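Acetone carboxylase alpha subunit (Xanthobacter autotrophicus Py2, PDB 5M45) forms the alpha subunit of a multi-subunit carboxylase, belongs to the hydantoinase B/oxoprolinase family and carries metal ions, including manganese. Local coordinates at residues D135-F139 / G207-L212; Y199-R204 / W216-S220; L500-A506 / L579-P585; Y514-C518 / D642-V648. All blocks are in the same frame, centred on the assembly; numbering follows the deposited sequence.

Contact 1 of 4, residues D135-F139 / G207-L212; sequences DKDIF and GANDTL
One tight turn can dock on a strand through backbone and carboxylate alike. Segment 207-212 is a beta hairpin: a type I' turn from Ala208 to Thr211, with Asn209 and Asp210 both at positive phi, closed by Ala208 N to Thr211 O (3.1 Å) and Thr211 N to Ala208 O (3.0 Å). Strand 204-208 lies between 138-141 and 211-212, the latter outermost in this antiparallel sheet within this chain. Ile138 and Gly207 form an antiparallel hydrogen-bonded pair: Ile138 N to Gly207 O 2.9 Å, the return bond from Gly207 N to Ile138 O weak at 3.3 Å. Asp210 N donates to Lys136 O (3.0 Å). Ile138 (m, t) sends CD1 to 4.0 Å from Leu212 CD2, over Gly207, which has no side chain. Lys136, at positive phi, extends (m, t, t, m) past the turn, CD 3.6 Å from Asn209 OD1. Asp210 (m) brings OD1 3.3 Å from Lys136 CB, beside a water that donates to it and to Asp137 O. Asp210 pairs with Arg245 and Asp137 with Lys205, so both acids are neutralised outside the segments, while Lys136 NZ stays 4.1 Å from Asp210 OD2, beyond a salt bridge.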
loop_
_atom_site.group_PDB
_atom_site.type_symbol
_atom_site.label_atom_id
_atom_site.label_comp_id
_atom_site.label_asym_id
_atom_site.label_seq_id
_atom_site.Cartn_x
_atom_site.Cartn_y
_atom_site.Cartn_z
ATOM N N ASP A 135 -23.338 16.808 -0.523
ATOM C CA ASP A 135 -24.306 16.089 -1.362
ATOM C C ASP A 135 -23.585 15.648 -2.661
ATOM O O ASP A 135 -22.833 16.425 -3.251
ATOM C CB ASP A 135 -25.510 17.001 -1.657
ATOM C CG ASP A 135 -26.639 16.294 -2.378
ATOM O OD1 ASP A 135 -26.776 15.075 -2.290
ATOM O OD2 ASP A 135 -27.420 16.987 -3.057
ATOM N N LYS A 136 -23.787 14.371 -3.013
ATOM C CA LYS A 136 -23.189 13.689 -4.190
ATOM C C LYS A 136 -21.705 13.271 -4.044
ATOM O O LYS A 136 -21.077 12.833 -5.015
ATOM C CB LYS A 136 -23.424 14.484 -5.472
ATOM C CG LYS A 136 -24.883 14.813 -5.749
ATOM C CD LYS A 136 -24.960 15.361 -7.173
ATOM C CE LYS A 136 -26.325 15.933 -7.464
ATOM N NZ LYS A 136 -27.357 14.859 -7.350
ATOM N N ASP A 137 -21.129 13.442 -2.840
ATOM C CA ASP A 137 -19.801 12.889 -2.568
ATOM C C ASP A 137 -19.847 11.349 -2.570
ATOM O O ASP A 137 -20.899 10.756 -2.342
ATOM C CB ASP A 137 -19.259 13.406 -1.227
ATOM C CG ASP A 137 -18.690 14.814 -1.314
ATOM O OD1 ASP A 137 -18.566 15.399 -2.426
ATOM O OD2 ASP A 137 -18.319 15.341 -0.252
ATOM N N ILE A 138 -18.700 10.742 -2.852
ATOM C CA ILE A 138 -18.496 9.288 -2.714
ATOM C C ILE A 138 -17.262 9.018 -1.839
ATOM O O ILE A 138 -16.160 9.503 -2.146
ATOM C CB ILE A 138 -18.271 8.618 -4.099
ATOM C CG1 ILE A 138 -19.458 8.893 -5.023
ATOM C CG2 ILE A 138 -18.117 7.099 -3.946
ATOM C CD1 ILE A 138 -19.214 8.431 -6.491
ATOM N N PHE A 139 -17.456 8.245 -0.758
ATOM C CA PHE A 139 -16.381 7.806 0.127
ATOM C C PHE A 139 -16.073 6.318 -0.086
ATOM O O PHE A 139 -16.966 5.530 -0.382
ATOM C CB PHE A 139 -16.711 8.121 1.627
ATOM C CG PHE A 139 -16.798 9.593 1.936
ATOM C CD1 PHE A 139 -15.663 10.318 2.304
ATOM C CD2 PHE A 139 -18.015 10.271 1.866
ATOM C CE1 PHE A 139 -15.739 11.684 2.584
ATOM C CE2 PHE A 139 -18.103 11.641 2.129
ATOM C CZ PHE A 139 -16.970 12.357 2.489
ATOM N N GLY A 207 -14.757 10.561 -4.900
ATOM C CA GLY A 207 -15.576 11.196 -5.914
ATOM C C GLY A 207 -16.445 12.314 -5.376
ATOM O O GLY A 207 -16.682 12.439 -4.152
ATOM N N ALA A 208 -16.910 13.151 -6.312
ATOM C CA ALA A 208 -17.809 14.246 -6.028
ATOM C C ALA A 208 -18.699 14.472 -7.258
ATOM O O ALA A 208 -18.340 14.055 -8.378
ATOM C CB ALA A 208 -17.007 15.504 -5.673
ATOM N N ASN A 209 -19.857 15.098 -7.052
ATOM C CA ASN A 209 -20.854 15.227 -8.095
ATOM C C ASN A 209 -21.134 13.856 -8.787
ATOM O O ASN A 209 -21.233 13.747 -10.011
ATOM C CB ASN A 209 -20.402 16.305 -9.096
ATOM C CG ASN A 209 -21.519 16.773 -10.001
ATOM O OD1 ASN A 209 -22.712 16.852 -9.585
ATOM N ND2 ASN A 209 -21.168 17.071 -11.270
ATOM N N ASP A 210 -21.207 12.806 -7.979
ATOM C CA ASP A 210 -21.531 11.448 -8.449
ATOM C C ASP A 210 -20.498 10.859 -9.416
ATOM O O ASP A 210 -20.793 9.894 -10.125
ATOM C CB ASP A 210 -22.980 11.383 -9.039
ATOM C CG ASP A 210 -24.078 11.434 -7.948
ATOM O OD1 ASP A 210 -23.795 11.407 -6.723
ATOM O OD2 ASP A 210 -25.275 11.494 -8.329
ATOM N N THR A 211 -19.282 11.402 -9.416
ATOM C CA THR A 211 -18.270 11.072 -10.420
ATOM C C THR A 211 -16.958 10.705 -9.720
ATOM O O THR A 211 -16.450 11.508 -8.915
ATOM C CB THR A 211 -18.015 12.247 -11.366
ATOM O OG1 THR A 211 -19.256 12.685 -11.905
ATOM C CG2 THR A 211 -17.115 11.839 -12.538
ATOM N N LEU A 212 -16.414 9.515 -10.032
ATOM C CA LEU A 212 -15.140 9.091 -9.443
ATOM C C LEU A 212 -13.919 9.894 -9.952
ATOM O O LEU A 212 -13.826 10.220 -11.143
ATOM C CB LEU A 212 -14.928 7.581 -9.669
ATOM C CG LEU A 212 -15.927 6.686 -8.918
ATOM C CD1 LEU A 212 -15.781 5.275 -9.403
ATOM C CD2 LEU A 212 -15.713 6.688 -7.422
HETATM O O HOH W 1 -20.297 16.267 -4.369
HETATM O O HOH W 2 -22.596 10.039 -4.550
#

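Contact 2 of 4, residues Y199-R204 / W216-S220; sequences YSITCR and WLHES
One carboxylate oxygen can gather two donors from an extended loop, and here Glu219 OE1 does so: it accepts from Tyr199 OH (2.7 Å) and forms a salt bridge with Arg204 NH1 (3.1 Å). The loop 199-204, extended but for Cys203 at positive phi and leading into strand 204-208 of the seven-stranded antiparallel sheet, packs on one turn of helix 214-222. The backbones stand well apart, Tyr199 CA lying 7.9 Å from Ser220 CA and Arg204 CA 9.4 Å from Trp216 CA, so long side chains span the gap. Arg204 is fully extended, with every chi near 180°, and Glu219 reaches back with chi1 and chi2 both t. A water accepts from Arg204 NH2 (2.9 Å) and donates weakly to Glu219 OE2 (2.8 Å). Glu219 also meets the backbone of Thr202 of the second subunit, so the cluster belongs to the interface between two copies of the protein.

Packing follows from Trp216 (chi1 157°, chi2 -104°), whose NE1 is bonded to Glu234 on helix 227-255. CE3 of the indole lies over one face of the Arg204 guanidinium, 3.7 Å from NH1, while Ile201 CD1 meets the indole edge at CH2 (3.8 Å). Tyr199 (t) places CE2 3.8 Å from both Trp216 CZ3 and Ser220 CB. Within the helix, Ser220 in the p rotamer turns OG back to Trp216 O, 2.7 Å away.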
loop_
_atom_site.group_PDB
_atom_site.type_symbol
_atom_site.label_atom_id
_atom_site.label_comp_id
_atom_site.label_asym_id
_atom_site.label_seq_id
_atom_site.Cartn_x
_atom_site.Cartn_y
_atom_site.Cartn_z
ATOM N N TYR A 199 -3.636 -3.059 0.007
ATOM C CA TYR A 199 -4.058 -1.649 -0.208
ATOM C C TYR A 199 -5.132 -1.281 0.843
ATOM O O TYR A 199 -6.190 -1.904 0.885
ATOM C CB TYR A 199 -4.639 -1.524 -1.619
ATOM C CG TYR A 199 -4.906 -0.104 -2.149
ATOM C CD1 TYR A 199 -3.873 0.822 -2.286
ATOM C CD2 TYR A 199 -6.170 0.264 -2.586
ATOM C CE1 TYR A 199 -4.118 2.113 -2.816
ATOM C CE2 TYR A 199 -6.427 1.524 -3.134
ATOM C CZ TYR A 199 -5.399 2.453 -3.243
ATOM O OH TYR A 199 -5.653 3.717 -3.814
ATOM N N SER A 200 -4.825 -0.304 1.705
ATOM C CA SER A 200 -5.672 0.063 2.851
ATOM C C SER A 200 -6.063 1.535 2.718
ATOM O O SER A 200 -5.188 2.414 2.615
ATOM C CB SER A 200 -4.967 -0.178 4.195
ATOM O OG SER A 200 -5.867 -0.017 5.320
ATOM N N ILE A 201 -7.382 1.783 2.738
ATOM C CA ILE A 201 -8.010 3.063 2.396
ATOM C C ILE A 201 -8.758 3.566 3.664
ATOM O O ILE A 201 -9.654 2.880 4.147
ATOM C CB ILE A 201 -9.041 2.826 1.268
ATOM C CG1 ILE A 201 -8.395 2.104 0.043
ATOM C CG2 ILE A 201 -9.671 4.127 0.820
ATOM C CD1 ILE A 201 -9.312 1.052 -0.612
ATOM N N THR A 202 -8.414 4.755 4.181
ATOM C CA THR A 202 -9.059 5.281 5.401
ATOM C C THR A 202 -10.083 6.383 5.098
ATOM O O THR A 202 -9.711 7.543 4.980
ATOM C CB THR A 202 -8.008 5.779 6.424
ATOM O OG1 THR A 202 -7.102 4.728 6.753
ATOM C CG2 THR A 202 -8.680 6.284 7.724
ATOM N N CYS A 203 -11.355 6.006 4.963
ATOM C CA CYS A 203 -12.466 6.959 4.709
ATOM C C CYS A 203 -12.103 8.056 3.665
ATOM O O CYS A 203 -12.321 9.267 3.861
ATOM C CB CYS A 203 -12.942 7.552 6.045
ATOM S SG CYS A 203 -13.768 6.351 7.135
ATOM N N ARG A 204 -11.596 7.595 2.515
ATOM C CA ARG A 204 -11.113 8.507 1.468
ATOM C C ARG A 204 -12.277 9.066 0.648
ATOM O O ARG A 204 -13.184 8.330 0.263
ATOM C CB ARG A 204 -10.129 7.762 0.584
ATOM C CG ARG A 204 -9.562 8.569 -0.600
ATOM C CD ARG A 204 -8.427 7.852 -1.302
ATOM N NE ARG A 204 -8.012 8.586 -2.490
ATOM C CZ ARG A 204 -6.977 8.245 -3.282
ATOM N NH1 ARG A 204 -6.215 7.194 -3.004
ATOM N NH2 ARG A 204 -6.699 8.973 -4.357
ATOM N N TRP A 216 -7.693 8.603 -8.116
ATOM C CA TRP A 216 -8.142 7.405 -7.397
ATOM C C TRP A 216 -8.229 6.172 -8.307
ATOM O O TRP A 216 -7.743 5.080 -7.959
ATOM C CB TRP A 216 -9.503 7.644 -6.719
ATOM C CG TRP A 216 -10.305 6.398 -6.416
ATOM C CD1 TRP A 216 -11.395 5.945 -7.107
ATOM C CD2 TRP A 216 -10.045 5.434 -5.394
ATOM N NE1 TRP A 216 -11.847 4.763 -6.561
ATOM C CE2 TRP A 216 -11.041 4.428 -5.499
ATOM C CE3 TRP A 216 -9.080 5.327 -4.378
ATOM C CZ2 TRP A 216 -11.106 3.322 -4.616
ATOM C CZ3 TRP A 216 -9.128 4.197 -3.511
ATOM C CH2 TRP A 216 -10.143 3.236 -3.626
ATOM N N LEU A 217 -8.850 6.345 -9.471
ATOM C CA LEU A 217 -9.038 5.238 -10.424
ATOM C C LEU A 217 -7.700 4.628 -10.870
ATOM O O LEU A 217 -7.507 3.404 -10.754
ATOM C CB LEU A 217 -9.899 5.676 -11.636
ATOM C CG LEU A 217 -11.365 6.030 -11.374
ATOM C CD1 LEU A 217 -12.011 6.729 -12.567
ATOM C CD2 LEU A 217 -12.201 4.798 -10.967
ATOM N N HIS A 218 -6.763 5.482 -11.309
ATOM C CA HIS A 218 -5.459 5.013 -11.788
ATOM C C HIS A 218 -4.633 4.318 -10.672
ATOM O O HIS A 218 -4.027 3.267 -10.886
ATOM C CB HIS A 218 -4.649 6.136 -12.455
ATOM C CG HIS A 218 -5.122 6.526 -13.838
ATOM N ND1 HIS A 218 -4.246 6.855 -14.852
ATOM C CD2 HIS A 218 -6.360 6.581 -14.388
ATOM C CE1 HIS A 218 -4.921 7.121 -15.956
ATOM N NE2 HIS A 218 -6.200 6.941 -15.708
ATOM N N GLU A 219 -4.654 4.900 -9.474
ATOM C CA GLU A 219 -3.879 4.363 -8.355
ATOM C C GLU A 219 -4.393 3.030 -7.862
ATOM O O GLU A 219 -3.636 2.031 -7.789
ATOM C CB GLU A 219 -3.842 5.383 -7.211
ATOM C CG GLU A 219 -2.921 5.008 -6.071
ATOM C CD GLU A 219 -3.038 6.010 -4.903
ATOM O OE1 GLU A 219 -3.750 5.620 -3.957
ATOM O OE2 GLU A 219 -2.451 7.143 -4.925
ATOM N N SER A 220 -5.671 3.009 -7.502
ATOM C CA SER A 220 -6.318 1.814 -6.989
ATOM C C SER A 220 -6.154 0.628 -7.928
ATOM O O SER A 220 -5.795 -0.484 -7.479
ATOM C CB SER A 220 -7.804 2.094 -6.631
ATOM O OG SER A 220 -8.588 2.479 -7.746
HETATM O O HOH W 3 -4.493 8.691 -6.149
#

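Contact 3 of 4, residues L500-A506 / L579-P585; sequences LGRQIKA and LGGDTDP
An amide side chain can help a strand hold an irregular loop, as Gln503 does here. Extended with chi1 and chi2 both t, it accepts a weak bond at OE1 from Gly581 N (3.1 Å) and donates from NE2 to Thr583 OG1 (3.1 Å), bridging both sides of Asp582, the centre of an inverse gamma turn. Leu500 anchors the other end: its O accepts from Gly580 N (2.9 Å), and its CB lies 4.1 Å from Leu579 CD2. Between them the Gly501 and Gly580 CA atoms approach to 3.7 Å, and Gly501 CA lies 3.5 Å from Gly580 O, too close for a side chain on Gly501. A water links Lys505 NZ (3.0 Å) to Thr583 O (2.7 Å); Lys505 also pairs with Glu521. Leu500 and Gly501 form a classic beta bulge opposite Leu523. Strand 497-504, outermost in its antiparallel sheet within this chain, pairs with strand 520-526; the beta subunit bonds to the Arg502 backbone, and the 579-585 loop, between helix 567-573 and strand 598-602, packs alongside.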
loop_
_atom_site.group_PDB
_atom_site.type_symbol
_atom_site.label_atom_id
_atom_site.label_comp_id
_atom_site.label_asym_id
_atom_site.label_seq_id
_atom_site.Cartn_x
_atom_site.Cartn_y
_atom_site.Cartn_z
ATOM N N LEU A 500 -11.475 -32.474 -11.121
ATOM C CA LEU A 500 -11.465 -33.945 -11.214
ATOM C C LEU A 500 -12.335 -34.652 -10.143
ATOM O O LEU A 500 -12.442 -35.871 -10.142
ATOM C CB LEU A 500 -10.029 -34.447 -11.101
ATOM C CG LEU A 500 -8.996 -33.992 -12.147
ATOM C CD1 LEU A 500 -7.652 -34.712 -11.922
ATOM C CD2 LEU A 500 -9.459 -34.234 -13.566
ATOM N N GLY A 501 -12.877 -33.896 -9.186
ATOM C CA GLY A 501 -13.811 -34.441 -8.214
ATOM C C GLY A 501 -14.587 -33.365 -7.453
ATOM O O GLY A 501 -14.090 -32.248 -7.225
ATOM N N ARG A 502 -15.822 -33.702 -7.078
ATOM C CA ARG A 502 -16.580 -32.981 -6.045
ATOM C C ARG A 502 -17.409 -34.007 -5.300
ATOM O O ARG A 502 -18.248 -34.664 -5.912
ATOM C CB ARG A 502 -17.467 -31.909 -6.710
ATOM C CG ARG A 502 -17.353 -30.524 -6.133
ATOM C CD ARG A 502 -18.394 -29.567 -6.712
ATOM N NE ARG A 502 -18.058 -28.174 -6.425
ATOM C CZ ARG A 502 -18.807 -27.121 -6.692
ATOM N NH1 ARG A 502 -18.367 -25.917 -6.322
ATOM N NH2 ARG A 502 -19.985 -27.257 -7.306
ATOM N N GLN A 503 -17.141 -34.191 -4.000
ATOM C CA GLN A 503 -17.674 -35.327 -3.212
ATOM C C GLN A 503 -17.995 -34.874 -1.780
ATOM O O GLN A 503 -17.258 -34.078 -1.191
ATOM C CB GLN A 503 -16.617 -36.442 -3.177
ATOM C CG GLN A 503 -17.047 -37.770 -2.594
ATOM C CD GLN A 503 -15.972 -38.861 -2.634
ATOM O OE1 GLN A 503 -15.627 -39.337 -3.694
ATOM N NE2 GLN A 503 -15.444 -39.255 -1.477
ATOM N N ILE A 504 -19.053 -35.443 -1.199
ATOM C CA ILE A 504 -19.349 -35.267 0.220
ATOM C C ILE A 504 -18.184 -35.867 1.054
ATOM O O ILE A 504 -17.633 -36.922 0.699
ATOM C CB ILE A 504 -20.689 -35.955 0.588
ATOM C CG1 ILE A 504 -21.860 -35.255 -0.107
ATOM C CG2 ILE A 504 -20.880 -35.986 2.108
ATOM C CD1 ILE A 504 -23.180 -35.988 0.028
ATOM N N LYS A 505 -17.778 -35.175 2.131
ATOM C CA LYS A 505 -16.529 -35.534 2.888
ATOM C C LYS A 505 -16.853 -36.517 4.027
ATOM O O LYS A 505 -17.335 -36.109 5.085
ATOM C CB LYS A 505 -15.810 -34.272 3.429
ATOM C CG LYS A 505 -14.437 -34.542 4.066
ATOM C CD LYS A 505 -13.409 -35.013 3.047
ATOM C CE LYS A 505 -12.050 -35.205 3.667
ATOM N NZ LYS A 505 -11.283 -36.216 2.896
ATOM N N ALA A 506 -16.596 -37.799 3.791
ATOM C CA ALA A 506 -16.921 -38.850 4.754
ATOM C C ALA A 506 -16.188 -38.667 6.083
ATOM O O ALA A 506 -15.015 -38.327 6.120
ATOM C CB ALA A 506 -16.608 -40.219 4.161
ATOM N N LEU A 579 -9.556 -39.454 -9.297
ATOM C CA LEU A 579 -10.827 -38.751 -9.474
ATOM C C LEU A 579 -11.632 -38.805 -8.175
ATOM O O LEU A 579 -11.371 -39.662 -7.288
ATOM C CB LEU A 579 -11.643 -39.365 -10.609
ATOM C CG LEU A 579 -11.004 -39.485 -12.012
ATOM C CD1 LEU A 579 -11.788 -40.523 -12.846
ATOM C CD2 LEU A 579 -10.925 -38.102 -12.679
ATOM N N GLY A 580 -12.588 -37.884 -8.019
ATOM C CA GLY A 580 -13.435 -37.861 -6.812
ATOM C C GLY A 580 -12.800 -37.197 -5.591
ATOM O O GLY A 580 -12.064 -36.220 -5.731
ATOM N N GLY A 581 -13.098 -37.741 -4.407
ATOM C CA GLY A 581 -12.554 -37.268 -3.140
ATOM C C GLY A 581 -11.559 -38.246 -2.517
ATOM O O GLY A 581 -11.436 -39.384 -2.935
ATOM N N ASP A 582 -10.848 -37.756 -1.514
ATOM C CA ASP A 582 -9.864 -38.499 -0.733
ATOM C C ASP A 582 -10.646 -39.190 0.407
ATOM O O ASP A 582 -10.604 -38.806 1.588
ATOM C CB ASP A 582 -8.794 -37.510 -0.240
ATOM C CG ASP A 582 -7.573 -38.171 0.365
ATOM O OD1 ASP A 582 -7.097 -39.235 -0.164
ATOM O OD2 ASP A 582 -7.042 -37.598 1.385
ATOM N N THR A 583 -11.344 -40.248 0.024
ATOM C CA THR A 583 -12.385 -40.844 0.848
ATOM C C THR A 583 -11.944 -41.221 2.283
ATOM O O THR A 583 -12.632 -40.872 3.264
ATOM C CB THR A 583 -12.991 -42.063 0.099
ATOM O OG1 THR A 583 -13.515 -41.634 -1.183
ATOM C CG2 THR A 583 -14.108 -42.744 0.924
ATOM N N ASP A 584 -10.802 -41.903 2.387
ATOM C CA ASP A 584 -10.217 -42.287 3.669
ATOM C C ASP A 584 -8.749 -41.878 3.645
ATOM O O ASP A 584 -7.928 -42.599 3.069
ATOM C CB ASP A 584 -10.341 -43.801 3.896
ATOM C CG ASP A 584 -9.847 -44.249 5.297
ATOM O OD1 ASP A 584 -9.241 -43.439 6.049
ATOM O OD2 ASP A 584 -10.083 -45.426 5.650
ATOM N N PRO A 585 -8.401 -40.715 4.251
ATOM C CA PRO A 585 -7.013 -40.244 4.108
ATOM C C PRO A 585 -5.972 -41.105 4.820
ATOM O O PRO A 585 -4.785 -40.968 4.538
ATOM C CB PRO A 585 -7.047 -38.833 4.697
ATOM C CG PRO A 585 -8.304 -38.753 5.468
ATOM C CD PRO A 585 -9.275 -39.700 4.856
HETATM O O HOH W 4 -13.054 -38.327 4.115
#

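Contact 4 of 4, residues Y514-C518 / D642-V648; sequences YRGGC and DINGGYV
Helix 636-645 ends by presenting a carboxylate and a tyrosine ring to Arg515 of the loop 514-518. Asp642, in the last turn of the helix, points its carboxylate (chi1 m, chi2 -12°) at the guanidinium and makes a two-pronged salt bridge: Arg515 NE to OD2 at 2.9 Å and Arg515 NH2 to OD1 at 3.0 Å. Asp642 OD2 is also shared with Arg634. The Arg515 side chain starts out extended (chi1 and chi2 t), then bends at chi3 (p, 40°), which lets its NH1 return to Gly516 O (2.9 Å).

The helix then finishes. Gly646, at positive phi (84°), is the turning residue, with Tyr647 N bonded to Asp642 O at 2.9 Å and Gly646 N weakly bonded to Ile643 O at 3.3 Å. Tyr647 follows with chi1 m and chi2 -87°, its CG lying over one face of the guanidinium, 3.8 Å from Arg515 NH2. Cys518 (m) meets the edge of that ring, SG standing 5.4 Å from the Tyr647 ring centroid and 3.3 Å from Tyr647 O. Val648 (t) completes the contact with CG2 4.0 Å from Arg515 CD. The helix terminus is a Schellman motif, here joined to a loop by a bidentate salt bridge and a Cys sulfur-aromatic contact.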
loop_
_atom_site.group_PDB
_atom_site.type_symbol
_atom_site.label_atom_id
_atom_site.label_comp_id
_atom_site.label_asym_id
_atom_site.label_seq_id
_atom_site.Cartn_x
_atom_site.Cartn_y
_atom_site.Cartn_z
ATOM N N TYR A 514 -27.182 -37.011 17.400
ATOM C CA TYR A 514 -27.382 -36.324 16.118
ATOM C C TYR A 514 -25.984 -35.870 15.639
ATOM O O TYR A 514 -25.176 -35.298 16.397
ATOM C CB TYR A 514 -28.415 -35.166 16.222
ATOM C CG TYR A 514 -29.766 -35.680 16.658
ATOM C CD1 TYR A 514 -30.527 -36.524 15.819
ATOM C CD2 TYR A 514 -30.281 -35.392 17.934
ATOM C CE1 TYR A 514 -31.741 -37.050 16.243
ATOM C CE2 TYR A 514 -31.511 -35.899 18.349
ATOM C CZ TYR A 514 -32.225 -36.731 17.521
ATOM O OH TYR A 514 -33.451 -37.259 17.942
ATOM N N ARG A 515 -25.698 -36.189 14.383
ATOM C CA ARG A 515 -24.391 -35.974 13.765
ATOM C C ARG A 515 -24.341 -34.558 13.204
ATOM O O ARG A 515 -25.335 -34.078 12.623
ATOM C CB ARG A 515 -24.185 -37.014 12.630
ATOM C CG ARG A 515 -22.869 -36.877 11.883
ATOM C CD ARG A 515 -22.720 -37.800 10.650
ATOM N NE ARG A 515 -23.876 -37.991 9.788
ATOM C CZ ARG A 515 -24.443 -37.079 8.989
ATOM N NH1 ARG A 515 -24.010 -35.816 8.895
ATOM N NH2 ARG A 515 -25.468 -37.439 8.250
ATOM N N GLY A 516 -23.213 -33.876 13.393
ATOM C CA GLY A 516 -22.972 -32.623 12.701
ATOM C C GLY A 516 -22.927 -32.802 11.175
ATOM O O GLY A 516 -22.636 -33.901 10.657
ATOM N N GLY A 517 -23.219 -31.722 10.456
ATOM C CA GLY A 517 -23.136 -31.750 9.009
ATOM C C GLY A 517 -21.724 -32.103 8.530
ATOM O O GLY A 517 -20.715 -31.630 9.104
ATOM N N CYS A 518 -21.634 -32.938 7.496
ATOM C CA CYS A 518 -20.353 -33.151 6.832
ATOM C C CYS A 518 -19.969 -31.925 5.993
ATOM O O CYS A 518 -20.836 -31.147 5.552
ATOM C CB CYS A 518 -20.378 -34.409 5.952
ATOM S SG CYS A 518 -20.360 -35.941 6.908
ATOM N N ASP A 642 -26.132 -43.466 6.915
ATOM C CA ASP A 642 -24.902 -42.654 6.770
ATOM C C ASP A 642 -23.774 -43.383 6.021
ATOM O O ASP A 642 -23.095 -42.766 5.183
ATOM C CB ASP A 642 -24.373 -42.196 8.134
ATOM C CG ASP A 642 -25.113 -41.006 8.708
ATOM O OD1 ASP A 642 -25.898 -40.361 7.987
ATOM O OD2 ASP A 642 -24.877 -40.682 9.914
ATOM N N ILE A 643 -23.572 -44.673 6.330
ATOM C CA ILE A 643 -22.563 -45.459 5.611
ATOM C C ILE A 643 -22.943 -45.594 4.139
ATOM O O ILE A 643 -22.096 -45.346 3.269
ATOM C CB ILE A 643 -22.338 -46.843 6.250
ATOM C CG1 ILE A 643 -21.828 -46.661 7.694
ATOM C CG2 ILE A 643 -21.342 -47.681 5.437
ATOM C CD1 ILE A 643 -22.027 -47.891 8.544
ATOM N N ASN A 644 -24.208 -45.953 3.860
ATOM C CA ASN A 644 -24.679 -46.098 2.477
ATOM C C ASN A 644 -24.628 -44.780 1.708
ATOM O O ASN A 644 -24.387 -44.792 0.511
ATOM C CB ASN A 644 -26.097 -46.677 2.436
ATOM C CG ASN A 644 -26.130 -48.162 2.858
ATOM O OD1 ASN A 644 -25.183 -48.945 2.619
ATOM N ND2 ASN A 644 -27.202 -48.546 3.522
ATOM N N GLY A 645 -24.820 -43.652 2.393
ATOM C CA GLY A 645 -24.845 -42.345 1.748
ATOM C C GLY A 645 -23.500 -41.632 1.607
ATOM O O GLY A 645 -23.437 -40.561 0.970
ATOM N N GLY A 646 -22.429 -42.198 2.181
ATOM C CA GLY A 646 -21.087 -41.580 2.143
ATOM C C GLY A 646 -20.784 -40.522 3.216
ATOM O O GLY A 646 -19.813 -39.774 3.095
ATOM N N TYR A 647 -21.605 -40.473 4.264
ATOM C CA TYR A 647 -21.423 -39.538 5.379
ATOM C C TYR A 647 -20.464 -40.010 6.481
ATOM O O TYR A 647 -19.865 -39.177 7.187
ATOM C CB TYR A 647 -22.782 -39.127 5.998
ATOM C CG TYR A 647 -23.728 -38.428 5.020
ATOM C CD1 TYR A 647 -23.676 -37.054 4.831
ATOM C CD2 TYR A 647 -24.691 -39.145 4.303
ATOM C CE1 TYR A 647 -24.531 -36.404 3.939
ATOM C CE2 TYR A 647 -25.554 -38.521 3.406
ATOM C CZ TYR A 647 -25.485 -37.153 3.236
ATOM O OH TYR A 647 -26.318 -36.499 2.349
ATOM N N VAL A 648 -20.355 -41.324 6.655
ATOM C CA VAL A 648 -19.549 -41.955 7.686
ATOM C C VAL A 648 -18.859 -43.188 7.108
ATOM O O VAL A 648 -19.514 -44.011 6.467
ATOM C CB VAL A 648 -20.448 -42.422 8.868
ATOM C CG1 VAL A 648 -19.655 -43.282 9.876
ATOM C CG2 VAL A 648 -21.094 -41.235 9.567
#

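The four contacts fall into two pairs. Contacts 1 and 2 have centres 14 Å apart and touch through Phe139 and Arg204 and through Leu212 and Leu217; strand 204-208 enters both, and strand 211-212 leads into helix 214-222. Contacts 3 and 4, again 14 Å apart, meet where Ala506 and Ile504 pack on Gly646 and Tyr647. Within each pair the segments alternate along the chain, whereas the first pair closes before the second opens. Centres of different pairs lie 42 to 53 Å apart. The first pair thus ties a sheet edge to the interface with the second copy; the second joins strand 497-504 to the end of helix 636-645, where beta and gamma subunits also touch.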